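Local structure of diaminopropionate ammonia-lyase (Escherichia coli, 4D9I) at residues S2-K7 with V350-Q355; E19-F24 with W299-N304; F115-D120 with A138-P143; L319-L324 with K383-V388. The protein uses pyridoxal 5'-phosphate to catalyse the alpha,beta-elimination of both L- and D-diaminopropionate to pyruvate and ammonia, working as a homodimer. One frame throughout, in Å; residues are numbered along the deposited sequence.

Contact 1. Residues S2-K7 with V350-Q355; sequences SVFSLK and VHYHPQ
F4 meets Y352 through CE2 and CZ, which lie against Y352 CB, the nearer pair being F4 CE2 and Y352 CB at 3.2 Å. With F4 CG placed between its own backbone N and carbonyl carbon (chi1 57°), the ring comes back to Y352 although the bond to CB points away. The planes lie 24° apart, but with 5.4 Å between centroids the rings are strongly offset and share little face. F4 N gives a hydrogen bond to Y352 O at 3.3 Å, reaching it from above the carbonyl plane. V3 crosses P354, with V3 CG1 3.6 Å from P354 CD. S5 OG lies against the same proline ring and also over one face of the H353 imidazole, offset toward its rim. That imidazole is held at two points of its edge: Q355 N donates in the ring plane to ND1 at 2.8 Å, and a water links NE2 to L6 O. Beyond the two segments, F4 packs on helix 315-325, Y352 on W390 of the second subunit, and S2 OG bonds to E391 of that subunit. Since ND1 accepts from Q355 N, it is probably the unprotonated nitrogen, and the two in-plane partners would hold the imidazole against rotation.

Contact 2. Residues E19-F24 with W299-N304; sequences ETSPLF and WEILRN
Across this contact the irregular segment E19-F24 runs past one side of helical W299-N304, the closest CA pairs being E19 with N304 at 5.7 Å and S21 with I301 at 7.0 Å. I301 presents its terminal methyl to the loop. Its CD1 lies 3.2 Å from S21 CB, tighter than an ordinary carbon contact, and 4.0 Å from F24 CD2, which it meets at the ring edge. S21 OG stands anti to its backbone N (chi1 171°) and accepts from F24 N at 3.3 Å, an ST motif that ties the turn together. A glycine in place of S21 would probably leave F24 N without this side-chain acceptor and open a gap beside I301 CD1. At the other end, E19 and N304 lie side by side and point the same way, their carboxylate and amide planes 64° apart; N304 ND2 makes a weak hydrogen bond to E19 O at 3.4 Å. E19 OE1 also comes within 4.4 Å of E300 OE2, a pairing of like charges that would be unfavourable if both are ionised. The loop segment, which lies between strand 8-12 and helix 26-36, is thus held against helix 296-305, with F24 packed on helix 197-206.

Contact 3. Residues F115-D120 with A138-P143; sequences FATTTD and AVIYMP
T119 and I140 touch methyl to methyl, CG2 to CG2 at 3.4 Å, a tight fit made by two side chains that cross. T119 CG2 stands between its backbone N and carbonyl carbon, while T119 OG1, anti to the backbone N (chi1 -167°), accepts from G121 N and G124 N. M142 lies alongside T119, pointing the same way, and its chain bends at chi3 (72°) to set CE 3.6 Å from D120 C. An alanine in place of M142 would probably open a gap beside the D120 backbone and leave T119 CG2 without its neighbour CG. On the face that carries A116 and V139, T118 crosses Y141 at about a right angle, with T118 OG1 3.7 Å from Y141 CB; that hydroxyl bonds to T175 OG1.

Four backbone bonds alternate between the two segments: V139 N to F115 O, T117 N to V139 O, Y141 N to T117 O at 2.7 Å, and T119 N to Y141 O. Further out, helix 122-133 packs on F115, T117 and A138, and helix 168-182 on T118 and Y141. The parallel strands, 12° apart, belong to a beta-alpha-beta unit in this fold type II enzyme. Its first strand leads at the C-terminal end to D120, the inferred proton acceptor for L-diaminopropionate, whose OD1 bonds to G288 N and to a bound Tris molecule, probably from the crystallisation liquor.

Contact 4. Residues L319-L324 with K383-V388; sequences LGMRVL and KHYREV
The helical segments L319-L324 and K383-V388 cross at -80°, their axes 10.1 Å apart at closest approach, with R322 and V388 bringing their CA atoms nearest. M321 points toward the other helix and makes most of the apolar contact. Its chain turns at chi3 (73°), bringing CE to 3.6 Å from Y385 CD1 and 3.9 Å from V388 CB, while SD rests against both V388 methyls. M321 and Y385 run antiparallel alongside one another, while V388 lies across the methionine. Next to this apolar patch, R322 reaches out extended from CG to NE and gives a nearly straight hydrogen bond from NE to V388 O at 2.8 Å. The oxygen lies in the guanidinium plane, although NE stands above the plane of the carbonyl. V388 CG1 packs over one guanidinium face, 3.7 Å from R322 NH2, so the same valine meets the arginine through both its backbone and its side chain. A water bridges M321 O, to which it donates, and Y385 OH, from which it accepts at 2.7 Å.

The polar ends continue into the dimer: R322 NH1 bonds to W390 O of the second subunit, and Y385 OH to N326 of that subunit. This is a near-perpendicular helix crossing at the homodimer interface, where buried polar groups join the two helices to each other and to the partner chain.

How the contacts relate
From the N terminus, contact 1 opens at residues 2-7 and closes at 350-355, tying the start of the chain to the end of helix 338-352. Contact 2 is nested inside that loop, joining the segment before helix 26-36 to helix 296-305, and contact 3 is nested within contact 2 as a short beta-alpha-beta closure in the four-stranded sheet. Contact 4 begins at 319-324, inside the loop of contact 1, but closes beyond it at 383-388, so the two cross. They also touch, F4 and L6 packing on L319, and both reach the second subunit. Contact 3 lies across the chain's centre from contact 1, their centres about 39 Å apart.

Contact 1. Residues S2-K7 with V350-Q355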
# COMPACT_ATOMS: atom_id res chain seq x y z
N SER B 2 -8.71 -7.87 -11.21
CA SER B 2 -9.83 -8.60 -11.85
C SER B 2 -10.91 -7.63 -12.35
O SER B 2 -10.82 -6.42 -12.12
CB SER B 2 -10.45 -9.57 -10.86
OG SER B 2 -11.06 -8.85 -9.81
N VAL B 3 -11.90 -8.18 -13.04
CA VAL B 3 -13.10 -7.44 -13.39
C VAL B 3 -14.10 -7.60 -12.23
O VAL B 3 -14.37 -8.71 -11.78
CB VAL B 3 -13.68 -7.91 -14.74
CG1 VAL B 3 -15.00 -7.20 -15.04
CG2 VAL B 3 -12.68 -7.63 -15.87
N PHE B 4 -14.59 -6.48 -11.72
CA PHE B 4 -15.58 -6.51 -10.64
C PHE B 4 -16.56 -5.34 -10.76
O PHE B 4 -16.22 -4.31 -11.33
CB PHE B 4 -14.90 -6.52 -9.26
CG PHE B 4 -13.96 -5.35 -9.01
CD1 PHE B 4 -14.44 -4.17 -8.43
CD2 PHE B 4 -12.61 -5.45 -9.30
CE1 PHE B 4 -13.58 -3.10 -8.17
CE2 PHE B 4 -11.74 -4.38 -9.04
CZ PHE B 4 -12.23 -3.20 -8.48
N SER B 5 -17.76 -5.52 -10.20
CA SER B 5 -18.81 -4.52 -10.30
C SER B 5 -19.17 -3.95 -8.94
O SER B 5 -19.89 -4.57 -8.16
CB SER B 5 -20.06 -5.10 -10.97
OG SER B 5 -19.77 -5.52 -12.29
N LEU B 6 -18.66 -2.76 -8.65
CA LEU B 6 -19.06 -2.03 -7.45
C LEU B 6 -20.13 -1.06 -7.84
O LEU B 6 -20.06 -0.44 -8.92
CB LEU B 6 -17.87 -1.32 -6.79
CG LEU B 6 -16.75 -2.26 -6.30
CD1 LEU B 6 -15.64 -1.45 -5.66
CD2 LEU B 6 -17.26 -3.31 -5.32
N LYS B 7 -21.13 -0.93 -6.98
CA LYS B 7 -22.25 -0.05 -7.24
C LYS B 7 -21.73 1.38 -7.44
O LYS B 7 -21.17 1.97 -6.52
CB LYS B 7 -23.25 -0.13 -6.09
CG LYS B 7 -24.43 0.81 -6.22
CD LYS B 7 -25.08 1.05 -4.87
CE LYS B 7 -26.24 2.00 -5.02
NZ LYS B 7 -27.19 1.96 -3.86
N VAL B 350 -14.41 2.41 -11.59
CA VAL B 350 -14.77 2.56 -13.00
C VAL B 350 -13.78 1.75 -13.84
O VAL B 350 -14.17 1.02 -14.74
CB VAL B 350 -14.73 4.04 -13.43
CG1 VAL B 350 -14.66 4.18 -14.95
CG2 VAL B 350 -15.93 4.81 -12.86
N HIS B 351 -12.49 1.91 -13.54
CA HIS B 351 -11.45 1.26 -14.31
C HIS B 351 -11.65 -0.24 -14.40
O HIS B 351 -11.53 -0.81 -15.46
CB HIS B 351 -10.07 1.57 -13.76
CG HIS B 351 -8.98 0.78 -14.42
ND1 HIS B 351 -8.61 1.00 -15.70
CD2 HIS B 351 -8.19 -0.26 -13.95
CE1 HIS B 351 -7.65 0.11 -16.04
NE2 HIS B 351 -7.38 -0.65 -14.97
N TYR B 352 -11.97 -0.87 -13.28
CA TYR B 352 -12.08 -2.33 -13.24
C TYR B 352 -13.47 -2.89 -13.57
O TYR B 352 -13.63 -4.10 -13.72
CB TYR B 352 -11.60 -2.84 -11.89
CG TYR B 352 -10.11 -2.71 -11.68
CD1 TYR B 352 -9.22 -3.54 -12.37
CD2 TYR B 352 -9.57 -1.77 -10.79
CE1 TYR B 352 -7.85 -3.46 -12.18
CE2 TYR B 352 -8.18 -1.67 -10.59
CZ TYR B 352 -7.33 -2.52 -11.29
OH TYR B 352 -5.96 -2.46 -11.13
N HIS B 353 -14.46 -2.00 -13.67
CA HIS B 353 -15.85 -2.36 -13.98
C HIS B 353 -15.99 -2.94 -15.38
O HIS B 353 -15.35 -2.46 -16.31
CB HIS B 353 -16.71 -1.10 -13.85
CG HIS B 353 -18.19 -1.36 -13.63
ND1 HIS B 353 -18.99 -1.84 -14.60
CD2 HIS B 353 -18.99 -1.16 -12.51
CE1 HIS B 353 -20.25 -1.95 -14.13
NE2 HIS B 353 -20.25 -1.55 -12.85
N PRO B 354 -16.85 -3.98 -15.55
CA PRO B 354 -17.10 -4.48 -16.90
C PRO B 354 -17.68 -3.41 -17.85
O PRO B 354 -17.45 -3.49 -19.06
CB PRO B 354 -18.11 -5.63 -16.70
CG PRO B 354 -18.50 -5.63 -15.27
CD PRO B 354 -17.55 -4.75 -14.51
N GLN B 355 -18.37 -2.41 -17.31
CA GLN B 355 -18.94 -1.37 -18.16
C GLN B 355 -18.05 -0.14 -18.17
O GLN B 355 -18.53 0.98 -18.34
CB GLN B 355 -20.38 -1.03 -17.74
CG GLN B 355 -21.37 -2.15 -18.07
CD GLN B 355 -22.75 -1.93 -17.45
OE1 GLN B 355 -23.76 -1.89 -18.16
NE2 GLN B 355 -22.80 -1.78 -16.13
O HOH W 1 -22.47 -1.31 -10.77

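Contact 2. Residues E19-F24 with W299-N304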
# COMPACT_ATOMS: atom_id res chain seq x y z
N GLU B 19 -25.47 29.13 -12.37
CA GLU B 19 -25.47 30.35 -11.54
C GLU B 19 -24.38 30.19 -10.50
O GLU B 19 -24.45 29.34 -9.63
CB GLU B 19 -26.86 30.59 -10.90
CG GLU B 19 -26.90 31.59 -9.72
CD GLU B 19 -28.30 32.05 -9.32
OE1 GLU B 19 -28.54 32.31 -8.12
OE2 GLU B 19 -29.18 32.16 -10.20
N THR B 20 -23.32 31.00 -10.62
CA THR B 20 -22.24 30.99 -9.64
C THR B 20 -22.68 31.76 -8.37
O THR B 20 -23.78 32.34 -8.33
CB THR B 20 -20.94 31.60 -10.22
OG1 THR B 20 -21.15 32.99 -10.48
CG2 THR B 20 -20.56 30.93 -11.53
N SER B 21 -21.81 31.76 -7.36
CA SER B 21 -22.08 32.37 -6.06
C SER B 21 -21.01 33.42 -5.71
O SER B 21 -19.85 33.06 -5.46
CB SER B 21 -22.11 31.28 -4.97
OG SER B 21 -22.16 31.83 -3.65
N PRO B 22 -21.38 34.71 -5.70
CA PRO B 22 -20.41 35.74 -5.28
C PRO B 22 -19.90 35.53 -3.85
O PRO B 22 -18.79 35.93 -3.54
CB PRO B 22 -21.21 37.04 -5.37
CG PRO B 22 -22.30 36.76 -6.36
CD PRO B 22 -22.65 35.31 -6.13
N LEU B 23 -20.74 34.91 -3.01
CA LEU B 23 -20.39 34.59 -1.61
C LEU B 23 -19.25 33.57 -1.45
O LEU B 23 -18.40 33.72 -0.57
CB LEU B 23 -21.64 34.12 -0.85
CG LEU B 23 -21.56 34.23 0.68
CD1 LEU B 23 -21.06 35.61 1.11
CD2 LEU B 23 -22.89 33.90 1.35
N PHE B 24 -19.24 32.53 -2.29
CA PHE B 24 -18.18 31.51 -2.28
C PHE B 24 -17.35 31.59 -3.57
O PHE B 24 -17.50 30.74 -4.45
CB PHE B 24 -18.75 30.08 -2.06
CG PHE B 24 -19.64 29.97 -0.83
CD1 PHE B 24 -19.10 30.10 0.46
CD2 PHE B 24 -21.01 29.77 -0.96
CE1 PHE B 24 -19.92 30.03 1.58
CE2 PHE B 24 -21.84 29.71 0.16
CZ PHE B 24 -21.29 29.84 1.44
N TRP B 299 -25.95 23.11 -0.80
CA TRP B 299 -26.89 22.52 -1.74
C TRP B 299 -27.20 23.46 -2.87
O TRP B 299 -27.34 23.04 -4.02
CB TRP B 299 -28.19 22.14 -1.03
CG TRP B 299 -29.29 21.80 -1.99
CD1 TRP B 299 -30.54 22.41 -2.10
CD2 TRP B 299 -29.27 20.78 -3.04
NE1 TRP B 299 -31.28 21.83 -3.11
CE2 TRP B 299 -30.57 20.85 -3.72
CE3 TRP B 299 -28.32 19.83 -3.48
CZ2 TRP B 299 -30.90 20.01 -4.77
CZ3 TRP B 299 -28.67 18.98 -4.55
CH2 TRP B 299 -29.93 19.08 -5.18
N GLU B 300 -27.29 24.74 -2.54
CA GLU B 300 -27.54 25.79 -3.52
C GLU B 300 -26.48 25.77 -4.63
O GLU B 300 -26.82 25.78 -5.82
CB GLU B 300 -27.59 27.16 -2.82
CG GLU B 300 -27.86 28.34 -3.75
CD GLU B 300 -29.29 28.42 -4.27
OE1 GLU B 300 -30.23 27.94 -3.59
OE2 GLU B 300 -29.49 28.99 -5.37
N ILE B 301 -25.21 25.74 -4.23
CA ILE B 301 -24.07 25.70 -5.16
C ILE B 301 -24.11 24.43 -6.02
O ILE B 301 -23.92 24.48 -7.24
CB ILE B 301 -22.71 25.75 -4.40
CG1 ILE B 301 -22.59 27.00 -3.50
CG2 ILE B 301 -21.52 25.55 -5.34
CD1 ILE B 301 -23.05 28.31 -4.10
N LEU B 302 -24.33 23.29 -5.37
CA LEU B 302 -24.29 21.99 -6.05
C LEU B 302 -25.44 21.83 -7.04
O LEU B 302 -25.23 21.39 -8.17
CB LEU B 302 -24.28 20.85 -5.03
CG LEU B 302 -23.18 20.90 -3.97
CD1 LEU B 302 -23.27 19.70 -3.03
CD2 LEU B 302 -21.80 20.96 -4.62
N ARG B 303 -26.65 22.17 -6.60
CA ARG B 303 -27.83 22.12 -7.46
C ARG B 303 -27.61 22.99 -8.71
O ARG B 303 -27.94 22.58 -9.82
CB ARG B 303 -29.06 22.61 -6.68
CG ARG B 303 -30.38 22.52 -7.41
CD ARG B 303 -31.34 23.57 -6.86
NE ARG B 303 -32.10 24.17 -7.95
CZ ARG B 303 -33.31 23.78 -8.34
NH1 ARG B 303 -33.94 22.81 -7.70
NH2 ARG B 303 -33.89 24.38 -9.36
N ASN B 304 -27.04 24.18 -8.51
CA ASN B 304 -26.73 25.09 -9.60
C ASN B 304 -25.61 24.65 -10.53
O ASN B 304 -25.73 24.77 -11.74
CB ASN B 304 -26.38 26.47 -9.05
CG ASN B 304 -27.60 27.21 -8.54
OD1 ASN B 304 -28.71 26.69 -8.54
ND2 ASN B 304 -27.38 28.44 -8.09

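Contact 3. Residues F115-D120 with A138-P143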
# COMPACT_ATOMS: atom_id res chain seq x y z
N PHE B 115 -16.69 27.36 22.81
CA PHE B 115 -17.21 26.87 21.53
C PHE B 115 -17.73 25.45 21.65
O PHE B 115 -16.98 24.56 22.05
CB PHE B 115 -16.12 26.94 20.46
CG PHE B 115 -15.65 28.33 20.18
CD1 PHE B 115 -16.49 29.23 19.55
CD2 PHE B 115 -14.39 28.74 20.60
CE1 PHE B 115 -16.07 30.53 19.31
CE2 PHE B 115 -13.97 30.04 20.38
CZ PHE B 115 -14.80 30.94 19.72
N ALA B 116 -18.98 25.25 21.26
CA ALA B 116 -19.63 23.95 21.43
C ALA B 116 -19.95 23.31 20.07
O ALA B 116 -20.47 23.97 19.17
CB ALA B 116 -20.89 24.09 22.27
N THR B 117 -19.62 22.03 19.94
CA THR B 117 -19.62 21.40 18.65
C THR B 117 -19.91 19.90 18.73
O THR B 117 -19.42 19.24 19.63
CB THR B 117 -18.25 21.63 17.98
OG1 THR B 117 -18.09 23.04 17.73
CG2 THR B 117 -18.11 20.87 16.68
N THR B 118 -20.70 19.40 17.78
CA THR B 118 -20.83 17.97 17.51
C THR B 118 -20.01 17.58 16.28
O THR B 118 -19.96 18.31 15.29
CB THR B 118 -22.30 17.53 17.32
OG1 THR B 118 -22.98 17.55 18.58
CG2 THR B 118 -22.37 16.11 16.76
N THR B 119 -19.37 16.41 16.35
CA THR B 119 -18.50 15.94 15.29
C THR B 119 -18.36 14.42 15.29
O THR B 119 -18.52 13.76 16.33
CB THR B 119 -17.08 16.53 15.43
OG1 THR B 119 -16.34 16.28 14.21
CG2 THR B 119 -16.35 15.90 16.63
N ASP B 120 -18.04 13.87 14.13
CA ASP B 120 -17.72 12.45 14.09
C ASP B 120 -16.21 12.29 13.93
O ASP B 120 -15.71 11.18 13.72
CB ASP B 120 -18.51 11.74 12.98
CG ASP B 120 -18.19 12.28 11.60
OD1 ASP B 120 -18.82 11.83 10.62
OD2 ASP B 120 -17.31 13.17 11.50
N ALA B 138 -13.42 24.83 24.50
CA ALA B 138 -14.23 24.08 23.57
C ALA B 138 -14.88 22.87 24.22
O ALA B 138 -14.28 22.21 25.07
CB ALA B 138 -13.42 23.67 22.34
N VAL B 139 -16.12 22.57 23.83
CA VAL B 139 -16.85 21.40 24.34
C VAL B 139 -17.38 20.61 23.14
O VAL B 139 -18.29 21.05 22.44
CB VAL B 139 -17.98 21.79 25.33
CG1 VAL B 139 -18.65 20.54 25.91
CG2 VAL B 139 -17.43 22.62 26.48
N ILE B 140 -16.77 19.45 22.89
CA ILE B 140 -17.09 18.63 21.72
C ILE B 140 -17.97 17.43 22.09
O ILE B 140 -17.67 16.70 23.04
CB ILE B 140 -15.80 18.15 21.01
CG1 ILE B 140 -14.81 19.31 20.78
CG2 ILE B 140 -16.11 17.43 19.71
CD1 ILE B 140 -15.35 20.57 20.11
N TYR B 141 -19.05 17.24 21.35
CA TYR B 141 -19.85 16.02 21.49
C TYR B 141 -19.60 15.07 20.30
O TYR B 141 -19.50 15.51 19.15
CB TYR B 141 -21.34 16.36 21.64
CG TYR B 141 -21.70 17.10 22.92
CD1 TYR B 141 -20.74 17.81 23.64
CD2 TYR B 141 -23.01 17.12 23.39
CE1 TYR B 141 -21.05 18.49 24.80
CE2 TYR B 141 -23.33 17.81 24.56
CZ TYR B 141 -22.35 18.49 25.25
OH TYR B 141 -22.66 19.18 26.40
N MET B 142 -19.47 13.78 20.58
CA MET B 142 -19.33 12.75 19.54
C MET B 142 -20.40 11.66 19.72
O MET B 142 -20.77 11.33 20.85
CB MET B 142 -17.91 12.15 19.54
CG MET B 142 -16.79 13.16 19.29
SD MET B 142 -15.19 12.36 19.00
CE MET B 142 -15.49 11.69 17.37
N PRO B 143 -20.94 11.12 18.60
CA PRO B 143 -22.05 10.17 18.70
C PRO B 143 -21.59 8.77 19.08
O PRO B 143 -20.40 8.46 19.00
CB PRO B 143 -22.66 10.17 17.29
CG PRO B 143 -21.77 11.02 16.44
CD PRO B 143 -20.52 11.33 17.21

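Contact 4. Residues L319-L324 with K383-V388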
# COMPACT_ATOMS: atom_id res chain seq x y z
N LEU B 319 -11.33 0.64 -1.58
CA LEU B 319 -10.50 0.48 -2.78
C LEU B 319 -9.61 1.72 -3.01
O LEU B 319 -8.42 1.60 -3.22
CB LEU B 319 -11.40 0.25 -4.00
CG LEU B 319 -10.77 0.20 -5.40
CD1 LEU B 319 -9.79 -0.97 -5.48
CD2 LEU B 319 -11.88 0.03 -6.44
N GLY B 320 -10.21 2.91 -2.91
CA GLY B 320 -9.44 4.15 -2.98
C GLY B 320 -8.30 4.25 -1.96
O GLY B 320 -7.21 4.67 -2.30
N MET B 321 -8.59 3.92 -0.70
CA MET B 321 -7.57 3.95 0.35
C MET B 321 -6.34 3.11 -0.04
O MET B 321 -5.19 3.55 0.13
CB MET B 321 -8.14 3.39 1.65
CG MET B 321 -9.24 4.25 2.29
SD MET B 321 -10.08 3.41 3.65
CE MET B 321 -8.88 3.42 4.97
N ARG B 322 -6.60 1.91 -0.54
CA ARG B 322 -5.51 0.99 -0.92
C ARG B 322 -4.72 1.47 -2.13
O ARG B 322 -3.48 1.30 -2.19
CB ARG B 322 -6.06 -0.41 -1.20
CG ARG B 322 -6.63 -1.08 0.05
CD ARG B 322 -7.08 -2.50 -0.25
NE ARG B 322 -8.05 -2.90 0.75
CZ ARG B 322 -9.34 -3.04 0.53
NH1 ARG B 322 -9.84 -2.85 -0.69
NH2 ARG B 322 -10.11 -3.40 1.52
N VAL B 323 -5.44 2.01 -3.11
CA VAL B 323 -4.82 2.45 -4.39
C VAL B 323 -3.90 3.65 -4.11
O VAL B 323 -2.78 3.72 -4.61
CB VAL B 323 -5.89 2.84 -5.44
CG1 VAL B 323 -5.28 3.55 -6.66
CG2 VAL B 323 -6.72 1.62 -5.87
N LEU B 324 -4.39 4.59 -3.28
CA LEU B 324 -3.58 5.74 -2.85
C LEU B 324 -2.39 5.35 -1.97
O LEU B 324 -1.32 5.95 -2.10
CB LEU B 324 -4.45 6.78 -2.11
CG LEU B 324 -5.43 7.55 -2.99
CD1 LEU B 324 -6.45 8.35 -2.15
CD2 LEU B 324 -4.69 8.47 -3.93
N LYS B 383 -6.40 2.25 13.27
CA LYS B 383 -6.90 0.89 13.40
C LYS B 383 -7.63 0.50 12.12
O LYS B 383 -7.29 -0.49 11.48
CB LYS B 383 -7.86 0.79 14.59
CG LYS B 383 -8.10 -0.61 15.13
CD LYS B 383 -8.76 -0.51 16.50
CE LYS B 383 -9.13 -1.88 17.05
NZ LYS B 383 -9.89 -2.68 16.05
N HIS B 384 -8.63 1.30 11.75
CA HIS B 384 -9.42 1.10 10.54
C HIS B 384 -8.57 1.18 9.28
O HIS B 384 -8.73 0.39 8.32
CB HIS B 384 -10.57 2.12 10.53
CG HIS B 384 -11.42 2.08 9.30
ND1 HIS B 384 -12.32 1.10 9.06
CD2 HIS B 384 -11.48 2.94 8.20
CE1 HIS B 384 -12.92 1.32 7.88
NE2 HIS B 384 -12.41 2.45 7.35
N TYR B 385 -7.68 2.17 9.25
CA TYR B 385 -6.83 2.38 8.08
C TYR B 385 -6.03 1.10 7.78
O TYR B 385 -6.02 0.60 6.66
CB TYR B 385 -5.86 3.55 8.28
CG TYR B 385 -5.01 3.78 7.03
CD1 TYR B 385 -5.55 4.43 5.93
CD2 TYR B 385 -3.71 3.29 6.95
CE1 TYR B 385 -4.81 4.62 4.76
CE2 TYR B 385 -2.95 3.48 5.80
CZ TYR B 385 -3.50 4.12 4.72
OH TYR B 385 -2.75 4.30 3.61
N ARG B 386 -5.41 0.55 8.82
CA ARG B 386 -4.56 -0.63 8.65
C ARG B 386 -5.38 -1.89 8.40
O ARG B 386 -4.97 -2.77 7.62
CB ARG B 386 -3.59 -0.79 9.83
CG ARG B 386 -2.52 0.30 9.90
CD ARG B 386 -1.79 0.47 8.57
NE ARG B 386 -0.99 1.70 8.54
CZ ARG B 386 -0.07 1.98 7.62
NH1 ARG B 386 0.20 1.11 6.64
NH2 ARG B 386 0.59 3.14 7.68
N GLU B 387 -6.56 -1.98 9.03
CA GLU B 387 -7.49 -3.07 8.71
C GLU B 387 -7.86 -3.09 7.21
O GLU B 387 -7.91 -4.15 6.58
CB GLU B 387 -8.74 -3.01 9.62
CG GLU B 387 -8.46 -3.54 11.01
CD GLU B 387 -9.48 -3.13 12.07
OE1 GLU B 387 -10.41 -2.34 11.79
OE2 GLU B 387 -9.33 -3.59 13.20
N VAL B 388 -8.05 -1.90 6.63
CA VAL B 388 -8.33 -1.82 5.18
C VAL B 388 -7.10 -2.16 4.32
O VAL B 388 -7.18 -3.02 3.43
CB VAL B 388 -8.91 -0.44 4.77
CG1 VAL B 388 -9.08 -0.32 3.25
CG2 VAL B 388 -10.25 -0.17 5.47
O HOH W 2 -3.94 5.64 1.59